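Local coordinates for uncharacterized protein (Streptococcus mutans, PDB 3L7Y) that binds a magnesium ion and is probably a phosphatase of the haloacid dehalogenase-like (HAD) hydrolase superfamily, at residues Asp43-Gly46 with Thr47-Ser51; Ser78-Tyr82 with Arg83-Glu87; Tyr204-Ser207 with Gln208-Gly212; Lys225-His228 with Lys229-Leu233; Gln234-Leu237 with Lys238-Phe242. One frame throughout, in Å; residues are numbered along the deposited sequence.

Contact 1 of 5, residues Asp43-Gly46 with Thr47-Ser51. With MG (magnesium ion), chain B.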
# COMPACT_ATOMS: atom_id res chain seq x y z
N ASP A 43 3.91 5.72 3.71
CA ASP A 43 2.68 5.51 2.97
C ASP A 43 2.49 6.68 1.99
O ASP A 43 3.10 7.74 2.17
CB ASP A 43 1.52 5.43 3.94
CG ASP A 43 0.21 5.23 3.25
OD1 ASP A 43 0.20 4.56 2.19
OD2 ASP A 43 -0.79 5.77 3.75
N MET A 44 1.65 6.49 0.96
CA MET A 44 1.42 7.53 -0.05
C MET A 44 0.11 8.31 0.13
O MET A 44 0.11 9.43 0.66
CB MET A 44 1.50 6.93 -1.46
CG MET A 44 2.92 6.60 -1.88
SD MET A 44 3.90 8.09 -2.06
CE MET A 44 3.21 8.75 -3.58
N ASP A 45 -0.99 7.71 -0.31
CA ASP A 45 -2.32 8.30 -0.17
C ASP A 45 -2.63 8.59 1.30
O ASP A 45 -2.60 7.69 2.11
CB ASP A 45 -3.38 7.35 -0.72
CG ASP A 45 -3.18 7.04 -2.21
OD1 ASP A 45 -2.96 7.98 -3.00
OD2 ASP A 45 -3.22 5.85 -2.58
N GLY A 46 -2.94 9.85 1.62
CA GLY A 46 -3.33 10.23 2.97
C GLY A 46 -2.16 10.52 3.90
O GLY A 46 -2.35 10.89 5.05
N THR A 47 -0.95 10.35 3.38
CA THR A 47 0.27 10.46 4.16
C THR A 47 1.29 11.34 3.43
O THR A 47 1.32 12.55 3.65
CB THR A 47 0.87 9.07 4.47
OG1 THR A 47 -0.11 8.27 5.14
CG2 THR A 47 2.10 9.20 5.38
N PHE A 48 2.11 10.75 2.56
CA PHE A 48 3.05 11.54 1.74
C PHE A 48 2.26 12.47 0.84
O PHE A 48 2.61 13.64 0.68
CB PHE A 48 3.95 10.61 0.91
CG PHE A 48 5.05 11.32 0.14
CD1 PHE A 48 6.26 11.65 0.75
CD2 PHE A 48 4.90 11.61 -1.22
CE1 PHE A 48 7.29 12.29 0.03
CE2 PHE A 48 5.92 12.23 -1.95
CZ PHE A 48 7.12 12.58 -1.31
N LEU A 49 1.18 11.96 0.26
CA LEU A 49 0.35 12.75 -0.65
C LEU A 49 -0.67 13.58 0.11
O LEU A 49 -1.25 13.13 1.11
CB LEU A 49 -0.36 11.84 -1.66
CG LEU A 49 0.57 11.02 -2.56
CD1 LEU A 49 -0.23 10.10 -3.48
CD2 LEU A 49 1.49 11.97 -3.36
N ASN A 50 -0.89 14.80 -0.37
CA ASN A 50 -1.87 15.69 0.23
C ASN A 50 -3.25 15.31 -0.28
O ASN A 50 -3.38 14.36 -1.03
CB ASN A 50 -1.53 17.17 -0.07
CG ASN A 50 -1.62 17.51 -1.56
OD1 ASN A 50 -2.37 16.90 -2.31
ND2 ASN A 50 -0.87 18.53 -1.98
N SER A 51 -4.28 16.03 0.15
CA SER A 51 -5.64 15.70 -0.25
C SER A 51 -5.90 15.88 -1.76
O SER A 51 -6.85 15.31 -2.30
CB SER A 51 -6.64 16.51 0.58
OG SER A 51 -6.82 15.91 1.85
MG MG B . -3.19 5.74 3.26
O HOH W 1 -2.91 4.56 0.99
O HOH W 2 -3.73 11.65 -0.51
O HOH W 3 -5.22 4.30 3.10
O HOH W 4 -2.61 3.53 4.18
O HOH W 5 -5.38 6.86 3.51

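Contact 2 of 5, residues Ser78-Tyr82 with Arg83-Glu87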
# COMPACT_ATOMS: atom_id res chain seq x y z
N SER A 78 3.12 1.31 -0.21
CA SER A 78 1.72 1.60 -0.54
C SER A 78 0.95 0.35 -0.97
O SER A 78 1.54 -0.63 -1.43
CB SER A 78 1.68 2.68 -1.64
OG SER A 78 0.36 2.94 -2.09
N SER A 79 -0.36 0.38 -0.84
CA SER A 79 -1.18 -0.68 -1.41
C SER A 79 -1.21 -0.61 -2.94
O SER A 79 -1.44 -1.62 -3.60
CB SER A 79 -2.60 -0.62 -0.86
OG SER A 79 -3.30 0.48 -1.40
N ASN A 80 -0.97 0.57 -3.51
CA ASN A 80 -1.07 0.74 -4.97
C ASN A 80 -0.01 -0.05 -5.72
O ASN A 80 1.03 -0.43 -5.14
CB ASN A 80 -0.95 2.23 -5.37
CG ASN A 80 -1.97 3.10 -4.65
OD1 ASN A 80 -3.04 2.63 -4.24
ND2 ASN A 80 -1.64 4.36 -4.48
N PRO A 81 -0.25 -0.31 -7.01
CA PRO A 81 0.73 -1.07 -7.78
C PRO A 81 1.97 -0.23 -8.03
O PRO A 81 1.90 1.00 -8.07
CB PRO A 81 -0.00 -1.35 -9.11
CG PRO A 81 -1.47 -1.22 -8.77
CD PRO A 81 -1.48 -0.06 -7.78
N TYR A 82 3.10 -0.90 -8.19
CA TYR A 82 4.36 -0.23 -8.44
C TYR A 82 4.27 0.73 -9.63
O TYR A 82 4.75 1.86 -9.56
CB TYR A 82 5.46 -1.26 -8.67
CG TYR A 82 6.66 -0.73 -9.42
CD1 TYR A 82 6.93 -1.16 -10.72
CD2 TYR A 82 7.52 0.19 -8.83
CE1 TYR A 82 8.04 -0.67 -11.41
CE2 TYR A 82 8.62 0.69 -9.50
CZ TYR A 82 8.88 0.25 -10.79
OH TYR A 82 9.97 0.74 -11.46
N ARG A 83 3.63 0.29 -10.71
CA ARG A 83 3.54 1.08 -11.91
C ARG A 83 2.88 2.40 -11.63
O ARG A 83 3.20 3.37 -12.23
CB ARG A 83 2.79 0.36 -13.04
CG ARG A 83 3.60 -0.69 -13.75
CD ARG A 83 2.75 -1.46 -14.84
NE ARG A 83 3.38 -2.73 -15.06
CZ ARG A 83 4.58 -2.83 -15.57
NH1 ARG A 83 5.21 -1.74 -15.90
NH2 ARG A 83 5.16 -3.99 -15.75
N GLN A 84 1.96 2.43 -10.69
CA GLN A 84 1.26 3.67 -10.36
C GLN A 84 2.11 4.51 -9.41
O GLN A 84 2.06 5.74 -9.45
CB GLN A 84 -0.13 3.38 -9.78
CG GLN A 84 -0.95 4.63 -9.43
CD GLN A 84 -0.69 5.14 -8.01
OE1 GLN A 84 0.35 4.86 -7.41
NE2 GLN A 84 -1.64 5.89 -7.47
N LEU A 85 2.90 3.86 -8.56
CA LEU A 85 3.73 4.60 -7.60
C LEU A 85 4.89 5.34 -8.25
O LEU A 85 5.30 6.40 -7.77
CB LEU A 85 4.26 3.68 -6.51
CG LEU A 85 3.20 3.10 -5.59
CD1 LEU A 85 3.76 1.92 -4.83
CD2 LEU A 85 2.68 4.17 -4.65
N ARG A 86 5.44 4.79 -9.33
CA ARG A 86 6.64 5.40 -9.89
C ARG A 86 6.28 6.72 -10.56
O ARG A 86 7.11 7.62 -10.64
CB ARG A 86 7.31 4.46 -10.90
CG ARG A 86 6.47 4.24 -12.14
CD ARG A 86 7.32 4.18 -13.38
NE ARG A 86 8.01 2.91 -13.55
CZ ARG A 86 7.48 1.84 -14.14
NH1 ARG A 86 6.24 1.88 -14.61
NH2 ARG A 86 8.20 0.73 -14.26
N GLU A 87 5.04 6.83 -11.04
CA GLU A 87 4.61 8.03 -11.76
C GLU A 87 4.71 9.27 -10.87
O GLU A 87 4.82 10.39 -11.36
CB GLU A 87 3.16 7.89 -12.24
CG GLU A 87 2.95 6.97 -13.43
CD GLU A 87 1.50 6.93 -13.87
OE1 GLU A 87 1.24 6.84 -15.08
OE2 GLU A 87 0.61 7.02 -13.01

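Contact 3 of 5, residues Tyr204-Ser207 with Gln208-Gly212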
# COMPACT_ATOMS: atom_id res chain seq x y z
N TYR A 204 -12.70 -18.07 5.93
CA TYR A 204 -12.97 -18.90 4.75
C TYR A 204 -11.87 -19.94 4.51
O TYR A 204 -10.79 -19.84 5.07
CB TYR A 204 -13.15 -18.02 3.51
CG TYR A 204 -13.71 -18.76 2.30
CD1 TYR A 204 -14.89 -19.49 2.40
CD2 TYR A 204 -13.06 -18.73 1.07
CE1 TYR A 204 -15.41 -20.18 1.32
CE2 TYR A 204 -13.58 -19.41 -0.03
CZ TYR A 204 -14.75 -20.12 0.11
OH TYR A 204 -15.28 -20.81 -0.96
N LYS A 205 -12.14 -20.92 3.65
CA LYS A 205 -11.17 -21.98 3.43
C LYS A 205 -9.82 -21.50 2.86
O LYS A 205 -8.82 -22.20 2.97
CB LYS A 205 -11.76 -23.10 2.54
CG LYS A 205 -12.15 -22.66 1.11
CD LYS A 205 -12.85 -23.81 0.34
CE LYS A 205 -13.13 -23.41 -1.10
NZ LYS A 205 -13.82 -24.49 -1.89
N THR A 206 -9.79 -20.32 2.26
CA THR A 206 -8.52 -19.79 1.75
C THR A 206 -7.69 -19.10 2.84
O THR A 206 -6.69 -18.45 2.57
CB THR A 206 -8.73 -18.80 0.58
OG1 THR A 206 -9.72 -17.84 0.94
CG2 THR A 206 -9.23 -19.55 -0.69
N SER A 207 -8.13 -19.28 4.08
CA SER A 207 -7.59 -18.53 5.22
C SER A 207 -6.07 -18.46 5.35
O SER A 207 -5.53 -17.43 5.73
CB SER A 207 -8.18 -19.06 6.52
OG SER A 207 -7.80 -18.22 7.60
N GLN A 208 -5.38 -19.55 5.06
CA GLN A 208 -3.94 -19.55 5.30
C GLN A 208 -3.19 -18.78 4.21
O GLN A 208 -2.01 -18.45 4.38
CB GLN A 208 -3.42 -20.98 5.39
CG GLN A 208 -2.87 -21.50 4.09
CD GLN A 208 -1.99 -22.70 4.31
OE1 GLN A 208 -1.28 -23.14 3.41
NE2 GLN A 208 -2.03 -23.23 5.53
N ARG A 209 -3.88 -18.51 3.11
CA ARG A 209 -3.27 -17.88 1.94
C ARG A 209 -3.71 -16.44 1.75
O ARG A 209 -2.92 -15.60 1.33
CB ARG A 209 -3.63 -18.68 0.68
CG ARG A 209 -3.31 -20.16 0.76
CD ARG A 209 -1.90 -20.44 0.26
NE ARG A 209 -1.59 -21.86 0.34
CZ ARG A 209 -2.03 -22.77 -0.52
NH1 ARG A 209 -2.81 -22.41 -1.53
NH2 ARG A 209 -1.69 -24.05 -0.37
N LEU A 210 -4.99 -16.14 2.01
CA LEU A 210 -5.55 -14.83 1.69
C LEU A 210 -6.16 -14.13 2.89
O LEU A 210 -6.89 -14.74 3.67
CB LEU A 210 -6.61 -14.94 0.58
CG LEU A 210 -6.21 -15.60 -0.75
CD1 LEU A 210 -7.42 -15.72 -1.67
CD2 LEU A 210 -5.06 -14.84 -1.42
N VAL A 211 -5.88 -12.84 3.02
CA VAL A 211 -6.41 -12.07 4.12
C VAL A 211 -6.70 -10.64 3.67
O VAL A 211 -6.01 -10.08 2.82
CB VAL A 211 -5.43 -12.09 5.33
CG1 VAL A 211 -4.30 -11.08 5.12
CG2 VAL A 211 -6.18 -11.82 6.64
N GLY A 212 -7.76 -10.05 4.23
CA GLY A 212 -8.11 -8.68 3.92
C GLY A 212 -7.41 -7.70 4.85
O GLY A 212 -7.12 -8.00 6.02
O HOH W 6 -6.42 -22.08 3.97
O HOH W 7 -9.14 -16.24 3.01
O HOH W 8 -6.93 -15.06 6.34

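Contact 4 of 5, residues Lys225-His228 with Lys229-Leu233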
# COMPACT_ATOMS: atom_id res chain seq x y z
N LYS A 225 -1.65 -13.65 2.72
CA LYS A 225 -1.53 -13.54 4.17
C LYS A 225 -0.08 -13.37 4.62
O LYS A 225 0.80 -14.14 4.22
CB LYS A 225 -2.16 -14.75 4.87
CG LYS A 225 -2.52 -14.52 6.35
CD LYS A 225 -2.57 -15.84 7.11
CE LYS A 225 -3.52 -15.80 8.29
NZ LYS A 225 -3.29 -14.69 9.24
N GLY A 226 0.16 -12.37 5.46
CA GLY A 226 1.49 -12.13 5.98
C GLY A 226 2.33 -11.17 5.15
O GLY A 226 3.35 -10.67 5.63
N LEU A 227 1.92 -10.91 3.92
CA LEU A 227 2.71 -10.02 3.06
C LEU A 227 2.24 -8.56 3.18
O LEU A 227 1.77 -7.96 2.21
CB LEU A 227 2.69 -10.49 1.60
CG LEU A 227 3.86 -11.39 1.19
CD1 LEU A 227 4.28 -12.33 2.32
CD2 LEU A 227 3.54 -12.15 -0.10
N HIS A 228 2.39 -8.01 4.38
CA HIS A 228 1.96 -6.65 4.66
C HIS A 228 3.17 -5.71 4.71
O HIS A 228 4.31 -6.14 4.56
CB HIS A 228 1.15 -6.61 5.96
CG HIS A 228 1.78 -7.38 7.08
ND1 HIS A 228 2.99 -7.04 7.63
CD2 HIS A 228 1.35 -8.49 7.75
CE1 HIS A 228 3.29 -7.90 8.60
NE2 HIS A 228 2.31 -8.78 8.68
N LYS A 229 2.94 -4.41 4.88
CA LYS A 229 4.03 -3.46 4.75
C LYS A 229 5.10 -3.66 5.84
O LYS A 229 6.28 -3.35 5.63
CB LYS A 229 3.50 -2.02 4.79
CG LYS A 229 2.53 -1.65 3.68
CD LYS A 229 2.12 -0.18 3.82
CE LYS A 229 0.91 0.17 2.96
NZ LYS A 229 0.58 1.62 3.04
N GLY A 230 4.68 -4.16 7.01
CA GLY A 230 5.61 -4.51 8.07
C GLY A 230 6.55 -5.61 7.60
O GLY A 230 7.76 -5.53 7.79
N TRP A 231 5.99 -6.67 7.02
CA TRP A 231 6.78 -7.74 6.41
C TRP A 231 7.73 -7.20 5.32
O TRP A 231 8.84 -7.56 5.27
CB TRP A 231 5.88 -8.85 5.85
CG TRP A 231 6.62 -9.92 5.16
CD1 TRP A 231 7.09 -11.07 5.70
CD2 TRP A 231 7.00 -9.94 3.81
NE1 TRP A 231 7.73 -11.80 4.77
CE2 TRP A 231 7.69 -11.12 3.59
CE3 TRP A 231 6.82 -9.08 2.75
CZ2 TRP A 231 8.21 -11.45 2.36
CZ3 TRP A 231 7.32 -9.42 1.56
CH2 TRP A 231 7.99 -10.59 1.36
N ALA A 232 7.24 -6.31 4.51
CA ALA A 232 8.04 -5.74 3.45
C ALA A 232 9.26 -5.02 4.03
O ALA A 232 10.35 -5.33 3.69
CB ALA A 232 7.26 -4.87 2.61
N LEU A 233 9.05 -4.12 4.96
CA LEU A 233 10.13 -3.42 5.62
C LEU A 233 11.09 -4.36 6.36
O LEU A 233 12.23 -4.20 6.33
CB LEU A 233 9.60 -2.34 6.53
CG LEU A 233 9.51 -0.98 5.86
CD1 LEU A 233 10.83 -0.53 5.24
CD2 LEU A 233 8.49 -0.86 4.85

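Contact 5 of 5, residues Gln234-Leu237 with Lys238-Phe242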
# COMPACT_ATOMS: atom_id res chain seq x y z
N GLN A 234 10.57 -5.37 6.98
CA GLN A 234 11.45 -6.37 7.60
C GLN A 234 12.40 -6.96 6.56
O GLN A 234 13.60 -7.05 6.77
CB GLN A 234 10.62 -7.47 8.28
CG GLN A 234 9.85 -6.99 9.49
CD GLN A 234 9.10 -8.11 10.19
OE1 GLN A 234 8.98 -8.11 11.42
NE2 GLN A 234 8.59 -9.06 9.42
N GLN A 235 11.85 -7.34 5.41
CA GLN A 235 12.67 -7.89 4.35
C GLN A 235 13.78 -6.92 3.93
O GLN A 235 14.91 -7.32 3.65
CB GLN A 235 11.80 -8.23 3.16
CG GLN A 235 10.81 -9.35 3.45
CD GLN A 235 11.52 -10.64 3.81
OE1 GLN A 235 11.21 -11.27 4.82
NE2 GLN A 235 12.49 -11.02 2.99
N LEU A 236 13.45 -5.63 3.89
CA LEU A 236 14.42 -4.64 3.43
C LEU A 236 15.48 -4.37 4.50
O LEU A 236 16.68 -4.32 4.20
CB LEU A 236 13.71 -3.37 2.99
CG LEU A 236 12.87 -3.50 1.72
CD1 LEU A 236 11.92 -2.33 1.60
CD2 LEU A 236 13.77 -3.58 0.48
N LEU A 237 15.03 -4.20 5.74
CA LEU A 237 15.93 -4.09 6.87
C LEU A 237 16.89 -5.28 6.92
O LEU A 237 18.11 -5.11 7.06
CB LEU A 237 15.14 -3.99 8.18
CG LEU A 237 14.29 -2.72 8.40
CD1 LEU A 237 13.45 -2.81 9.67
CD2 LEU A 237 15.17 -1.47 8.41
N LYS A 238 16.35 -6.49 6.81
CA LYS A 238 17.16 -7.71 6.87
C LYS A 238 18.18 -7.73 5.74
O LYS A 238 19.30 -8.19 5.90
CB LYS A 238 16.26 -8.95 6.81
CG LYS A 238 17.02 -10.27 6.71
CD LYS A 238 16.05 -11.46 6.63
CE LYS A 238 16.78 -12.79 6.44
NZ LYS A 238 17.67 -13.14 7.58
N ARG A 239 17.78 -7.22 4.59
CA ARG A 239 18.65 -7.22 3.42
C ARG A 239 19.73 -6.13 3.51
O ARG A 239 20.85 -6.33 3.06
CB ARG A 239 17.81 -7.06 2.16
CG ARG A 239 18.58 -6.67 0.92
CD ARG A 239 17.62 -6.38 -0.23
NE ARG A 239 16.58 -7.40 -0.34
CZ ARG A 239 16.63 -8.42 -1.19
NH1 ARG A 239 17.66 -8.55 -2.01
NH2 ARG A 239 15.64 -9.31 -1.22
N TRP A 240 19.39 -4.99 4.11
CA TRP A 240 20.37 -3.92 4.26
C TRP A 240 21.12 -4.02 5.59
O TRP A 240 21.89 -3.14 5.95
CB TRP A 240 19.71 -2.54 4.14
CG TRP A 240 19.06 -2.31 2.82
CD1 TRP A 240 19.51 -2.74 1.60
CD2 TRP A 240 17.86 -1.58 2.57
NE1 TRP A 240 18.66 -2.32 0.62
CE2 TRP A 240 17.64 -1.60 1.18
CE3 TRP A 240 16.95 -0.90 3.39
CZ2 TRP A 240 16.54 -0.98 0.59
CZ3 TRP A 240 15.86 -0.28 2.80
CH2 TRP A 240 15.67 -0.33 1.41
N ASN A 241 20.87 -5.10 6.31
CA ASN A 241 21.49 -5.33 7.60
C ASN A 241 21.28 -4.19 8.59
O ASN A 241 22.24 -3.70 9.20
CB ASN A 241 22.98 -5.59 7.44
CG ASN A 241 23.50 -6.59 8.44
OD1 ASN A 241 22.98 -7.69 8.53
ND2 ASN A 241 24.51 -6.20 9.20
N PHE A 242 20.03 -3.76 8.73
CA PHE A 242 19.66 -2.81 9.77
C PHE A 242 18.62 -3.44 10.67
O PHE A 242 18.14 -4.56 10.41
CB PHE A 242 19.07 -1.52 9.19
CG PHE A 242 19.97 -0.81 8.22
CD1 PHE A 242 21.28 -0.54 8.55
CD2 PHE A 242 19.48 -0.38 7.00
CE1 PHE A 242 22.11 0.12 7.65
CE2 PHE A 242 20.30 0.28 6.09
CZ PHE A 242 21.62 0.53 6.42

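Contact 1 of 5, residues Asp43-Gly46 with Thr47-Ser51
Thr-47 OG1 donates a hydrogen bond to Asp-43 OD2 at 2.9 Å, arriving on the anti side of the carboxylate and 30° out of its plane; Asp-43 OD2 is thus shared between the hydroxyl and the magnesium ion. The tight side of this turn is apolar. Met-44, its chain bent at both chi2 (-67°) and chi3 (-73°), folds back so that SD lies 3.8 Å from Phe-48 CD2 in an oblique Met-aromatic contact and CE rests 3.6 Å from Leu-49 CG. Met-44 O accepts from both Thr-47 N and Leu-49 N, which reach it from opposite faces of the carbonyl plane. Asp-43 to Asp-45 form the DxD motif of HAD hydrolases, directly after strand 39-42: Asp-43 OD2 and the main-chain Asp-45 O bind the magnesium ion at 2.4 Å and 2.3 Å, and Asp-252 joins them. The other carboxylate oxygen, Asp-43 OD1, forms a salt bridge with Lys-229. On the looser, wetter side, four waters complete the metal shell, and the exposed Asp-45 turns its OD2 to Asn-80, leaving OD1 beside Leu-49 CD1. Farther along, a single water spans the turn, accepting from Gly-46 N and donating to Asn-50 O.

Contact 2 of 5, residues Ser78-Tyr82 with Arg83-Glu87
Apolar contact joins Ser-78 to Leu-85, whose CD2 methyl sits 3.5 Å from Ser-78 CB; the other methyl, CD1, lies 3.6 Å from Asn-80 O. Leu-85 thus packs back from helix 82-86 against the loop, and Met-44 touches both residues from the neighbouring helix.

Among flat groups, Tyr-82 meets Arg-86 four residues on. The arginine leaves its backbone with chi1 at 66° and bends again at chi2 and chi3, which folds the guanidinium back to the phenol. Tyr-82 CE1 lies over one guanidinium face, 3.2 Å from Arg-86 NH2, with the two planes 68° apart. The amides of Asn-80 and Gln-84 also approach, their planes 71° apart, but ND2 and NE2 are both donors and do not bond; the partner of Asn-80 ND2 is Asp-45 OD2.

Hydrogen bonds form the frame. Pro-81, at the N-cap position, offers its carbonyl to both Gln-84 N and Leu-85 N, the latter at 3.1 Å and in the carbonyl plane. Tyr-82 O takes Arg-86 N at 3.0 Å. Ahead of the helix, Ser-78 OG accepts from Asn-80 N at 3.1 Å, closing an ST turn. This serine-bearing turn after strand 73-77, about 7 Å from the magnesium ion measured from the Ser-78 side chain, is consistent with motif II, the Ser/Thr at the end of the second core strand in HAD hydrolases.

Contact 3 of 5, residues Tyr204-Ser207 with Gln208-Gly212
The flat Thr-206 carbonyl group is gripped on both faces of its plane, by Arg-209 N and Leu-210 N, each 2.9 Å from Thr-206 O. Arg-209 N stands 36° above the plane, and Leu-210 N is tilted from it by 20°. The other flat group, the Tyr-204 ring, has Lys-205 CG over one face, offset toward the rim, and it stacks with Phe-129 of helix 120-133.

Side chains add a light apolar touch, Thr-206 CB to Leu-210 CD1 at 4.0 Å. A type I beta turn from Tyr-204 to Ser-207 runs on into a turn closed by the i to i+4 bond from Leu-210 N to Thr-206 O, and together they lead from helix 194-202 into edge strand 210-214 of the six-stranded sheet. The Thr-206 hydroxyl, OG1, donates to a water at 2.7 Å that in turn donates to Leu-210 O. A second water gives its hydrogens to both Ser-207 O and Leu-210 O, and a third connects Lys-205 O with Gln-208 N. On the exposed side, Arg-209 NE makes a weak bond to Gln-208 OE1, while its NH1 forms a salt bridge with Asp-122 of helix 120-133.

Contact 4 of 5, residues Lys225-His228 with Lys229-Leu233
Trp-231 CG stands opposite the backbone N (chi1 177°), and chi2 near a right angle (91°) turns the flat indole so that one face meets Leu-227. The leucine's CD1 methyl sits over the centre of the six-membered ring, 3.8 Å from the centroid and close to the ring normal, a well-centred CH-pi contact. The two side chains run alongside one another in the same direction. Gly-226 O comes to 3.1 Å from Trp-231 CB, while His-228 O lies near the plane of the indole at its edge.

The first torsion of His-228 (chi1 46°) tucks CG in over its own main chain. This sets the imidazole beside the first backbone N-H groups of the helix: Gly-230 N lies at its edge, in the ring plane, and ND1 comes within 3.1 Å of Trp-231 N. One face of the same ring carries Gly-226 O, offset toward the rim.

The loop after strand 219-224 here becomes helix 229-239, with an inverse gamma turn centred on Leu-227 and His-228 at the N-cap position. Ala-232 N donates to His-228 O at 2.9 Å, the first i to i+4 bond of the helix. Gly-226, at positive phi, lets the chain bend ahead of that turn.

Lys-229, at the helix start, extends beyond CG toward the metal site. There its NZ forms a salt bridge with Asp-256 and hydrogen-bonds to Ala-77 O; this position is consistent with the motif III lysine of HAD hydrolases.

Contact 5 of 5, residues Gln234-Leu237 with Lys238-Phe242
Leu-236 packs against the indole of Trp-240 one turn later. Its CB lies over one face, 4.0 Å from the centroid of the six-membered ring, in a CH-pi contact; CD2 extends the same approach to Trp-240 CZ2 at 3.8 Å. The carbonyl oxygen of Leu-236 also stands over a face of the indole, toward its rim. Next in line, Leu-237 CD2 touches Phe-242 CB at 4.0 Å, the two side chains crossing at about a right angle.

What positions these groups is the backbone at the end of the helix. Lys-238 N binds Gln-234 O at 2.8 Å, Arg-239 N binds Gln-235 O, and Trp-240 N binds Leu-236 O at 2.8 Å, each an i to i+4 bond. A Schellman-type C-cap follows: Phe-242 N donates to Leu-237 O at 2.9 Å (angle 168°), Asn-241 N bonds weakly to Lys-238 O, and Asn-241 adopts positive phi. That turn swings the phenyl away from the helix, and Trp-240 O lies over the centre of one ring face.

Outside the helix, Arg-73 makes a cation-pi contact with Trp-240. Leu-236, Leu-237, Trp-240 and Phe-242 together lay the end of helix 229-239 and the turn after it across strands 39-42, 73-77, 97-100 and 111-115 of the eight-stranded sheet.

In the fold
From the N terminus the five contacts follow one another in series, none nested or crossed, each closing a short local turn. Contact 1 closes the turn after strand 39-42, and contact 2 the one after strand 73-77. Contact 3 closes the bend into strand 210-214 of the six-stranded sheet, about 29 Å from contact 1 between centres. The backbone of Arg-209 and Lys-225 links it to contact 4, which starts helix 229-239; contact 5 ends that helix on the eight-stranded sheet. Contacts 1, 2 and 4 converge on the metal site. The loop and helix of contacts 4 and 5 run from the six-stranded sheet to the eight-stranded one, with Lys-229 at the metal site.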